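Local coordinates for hypothetical protein (Chlorobium tepidum, PDB 2HR2) that is of unknown function but adopts a TPR-like alpha-alpha superhelix, a fold that commonly serves as a scaffold for protein-protein interactions, at residues I40-P45 with F50-F55. Residues are numbered along the deposited sequence; the frame is centred on the assembly and turned at random.
Sequences ISHTMP and FDHAGF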
loop_
_atom_site.group_PDB
_atom_site.type_symbol
_atom_site.label_atom_id
_atom_site.label_comp_id
_atom_site.label_asym_id
_atom_site.label_seq_id
_atom_site.Cartn_x
_atom_site.Cartn_y
_atom_site.Cartn_z
ATOM N N ILE A 40 -13.547 10.432 5.691
ATOM C CA ILE A 40 -13.811 10.802 7.079
ATOM C C ILE A 40 -12.678 11.644 7.659
ATOM O O ILE A 40 -12.930 12.642 8.329
ATOM C CB ILE A 40 -14.019 9.548 7.972
ATOM C CG1 ILE A 40 -15.298 8.813 7.572
ATOM C CG2 ILE A 40 -14.111 9.942 9.449
ATOM C CD1 ILE A 40 -15.454 7.441 8.195
ATOM N N SER A 41 -11.438 11.238 7.408
ATOM C CA SER A 41 -10.282 11.963 7.938
ATOM C C SER A 41 -10.223 13.406 7.441
ATOM O O SER A 41 -9.780 14.293 8.170
ATOM C CB SER A 41 -8.964 11.263 7.602
ATOM O OG SER A 41 -8.621 11.439 6.240
ATOM N N HIS A 42 -10.677 13.641 6.212
ATOM C CA HIS A 42 -10.674 14.993 5.645
ATOM C C HIS A 42 -11.882 15.864 6.025
ATOM O O HIS A 42 -11.994 16.983 5.538
ATOM C CB HIS A 42 -10.472 14.943 4.128
ATOM C CG HIS A 42 -9.132 14.410 3.731
ATOM N ND1 HIS A 42 -8.970 13.220 3.056
ATOM C CD2 HIS A 42 -7.885 14.882 3.966
ATOM C CE1 HIS A 42 -7.682 12.996 2.864
ATOM N NE2 HIS A 42 -7.002 13.987 3.410
ATOM N N THR A 43 -12.770 15.364 6.886
ATOM C CA THR A 43 -13.903 16.158 7.378
ATOM C C THR A 43 -13.572 16.805 8.722
ATOM O O THR A 43 -14.407 17.507 9.296
ATOM C CB THR A 43 -15.191 15.313 7.592
ATOM O OG1 THR A 43 -15.012 14.411 8.692
ATOM C CG2 THR A 43 -15.570 14.540 6.337
HETATM N N MSE A 44 -12.366 16.558 9.233
HETATM C CA MSE A 44 -11.938 17.132 10.501
HETATM C C MSE A 44 -11.560 18.588 10.321
HETATM O O MSE A 44 -11.124 18.978 9.237
HETATM C CB MSE A 44 -10.696 16.403 11.028
HETATM C CG MSE A 44 -10.953 15.097 11.732
HETATM SE SE MSE A 44 -9.268 14.245 12.265
HETATM C CE MSE A 44 -9.206 12.791 11.102
ATOM N N PRO A 45 -11.706 19.397 11.386
ATOM C CA PRO A 45 -11.251 20.779 11.270
ATOM C C PRO A 45 -9.719 20.773 11.234
ATOM O O PRO A 45 -9.107 19.839 11.762
ATOM C CB PRO A 45 -11.773 21.433 12.554
ATOM C CG PRO A 45 -11.916 20.310 13.528
ATOM C CD PRO A 45 -12.261 19.096 12.722
ATOM N N PHE A 50 -3.852 15.575 14.184
ATOM C CA PHE A 50 -4.001 14.307 13.479
ATOM C C PHE A 50 -2.931 14.251 12.390
ATOM O O PHE A 50 -2.650 15.263 11.748
ATOM C CB PHE A 50 -5.394 14.239 12.860
ATOM C CG PHE A 50 -5.710 12.938 12.219
ATOM C CD1 PHE A 50 -6.165 11.882 12.979
ATOM C CD2 PHE A 50 -5.583 12.772 10.851
ATOM C CE1 PHE A 50 -6.470 10.679 12.395
ATOM C CE2 PHE A 50 -5.888 11.573 10.256
ATOM C CZ PHE A 50 -6.336 10.521 11.029
ATOM N N ASP A 51 -2.330 13.082 12.186
ATOM C CA ASP A 51 -1.294 12.922 11.165
ATOM C C ASP A 51 -1.939 12.585 9.816
ATOM O O ASP A 51 -1.991 11.423 9.423
ATOM C CB ASP A 51 -0.299 11.834 11.593
ATOM C CG ASP A 51 0.864 11.670 10.621
ATOM O OD1 ASP A 51 1.053 12.524 9.729
ATOM O OD2 ASP A 51 1.603 10.678 10.756
ATOM N N HIS A 52 -2.421 13.610 9.113
ATOM C CA HIS A 52 -3.075 13.422 7.812
ATOM C C HIS A 52 -2.165 12.826 6.746
ATOM O O HIS A 52 -2.592 11.956 5.991
ATOM C CB HIS A 52 -3.656 14.737 7.279
ATOM C CG HIS A 52 -4.906 15.177 7.974
ATOM N ND1 HIS A 52 -4.897 16.025 9.062
ATOM C CD2 HIS A 52 -6.207 14.890 7.732
ATOM C CE1 HIS A 52 -6.137 16.240 9.460
ATOM N NE2 HIS A 52 -6.951 15.562 8.671
ATOM N N ALA A 53 -0.927 13.299 6.677
ATOM C CA ALA A 53 0.025 12.811 5.685
ATOM C C ALA A 53 0.267 11.308 5.833
ATOM O O ALA A 53 0.178 10.553 4.858
ATOM C CB ALA A 53 1.331 13.573 5.797
ATOM N N GLY A 54 0.560 10.887 7.061
ATOM C CA GLY A 54 0.795 9.480 7.366
ATOM C C GLY A 54 -0.445 8.624 7.211
ATOM O O GLY A 54 -0.383 7.544 6.637
ATOM N N PHE A 55 -1.574 9.110 7.715
ATOM C CA PHE A 55 -2.820 8.370 7.625
ATOM C C PHE A 55 -3.246 8.162 6.173
ATOM O O PHE A 55 -3.654 7.062 5.802
ATOM C CB PHE A 55 -3.923 9.073 8.407
ATOM C CG PHE A 55 -5.192 8.285 8.491
ATOM C CD1 PHE A 55 -5.317 7.255 9.407
ATOM C CD2 PHE A 55 -6.261 8.569 7.656
ATOM C CE1 PHE A 55 -6.480 6.523 9.492
ATOM C CE2 PHE A 55 -7.435 7.840 7.736
ATOM C CZ PHE A 55 -7.543 6.815 8.654
#
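The terminal methyl of the selenomethionine M44 sits squarely over one face of the F50 ring: CE lies 3.4 Å from the ring centroid, almost on the ring normal, a CH-pi contact. SE follows over the same face, displaced toward CG, making this a Met-aromatic pair as well. A bend at chi3 turns the methyl onto the ring, and a long, flexible, polarisable side chain suits such a role. The chi1 of F50 (-175°) sets CG opposite the backbone N and brings the ring under the M44 methyl, while the ring also packs against its own segment: F50 CD2 lies over the centre of the H52 ring, and F50 CZ stands 3.6 Å above the plane of the F55 ring. Replacing F50 by an alanine is likely to take away the aromatic face under the M44 methyl and open a gap beside the H52 and F55 rings.

The polar link comes from H52, whose NE2 donates to the S41 carbonyl O (3.1 Å). The oxygen lies near the imidazole plane, but the donor stands 45° out of the carbonyl plane, and the N-H...O angle is bent, at 142°. Histidine fits here because it offers a ring N-H to a backbone oxygen at the end of helix 27-41. Beside it, the H42 ring runs nearly parallel but slid aside, with barely any overlap. Small S41 lets F55 come close: S41 CB lies 3.8 Å from F55 CE2, while S41 OG hydrogen-bonds to the M38 carbonyl.

D51 caps helix 52-69, its OD1 accepting from G54 N. The contact thus joins the C-terminal end of helix 27-41 to the start of helix 52-69 across their connecting loop; helix 4-24 packs against M44 through E7 and V8 and against F55 through A11, while Y86 of helix 73-90 touches D51 and A53.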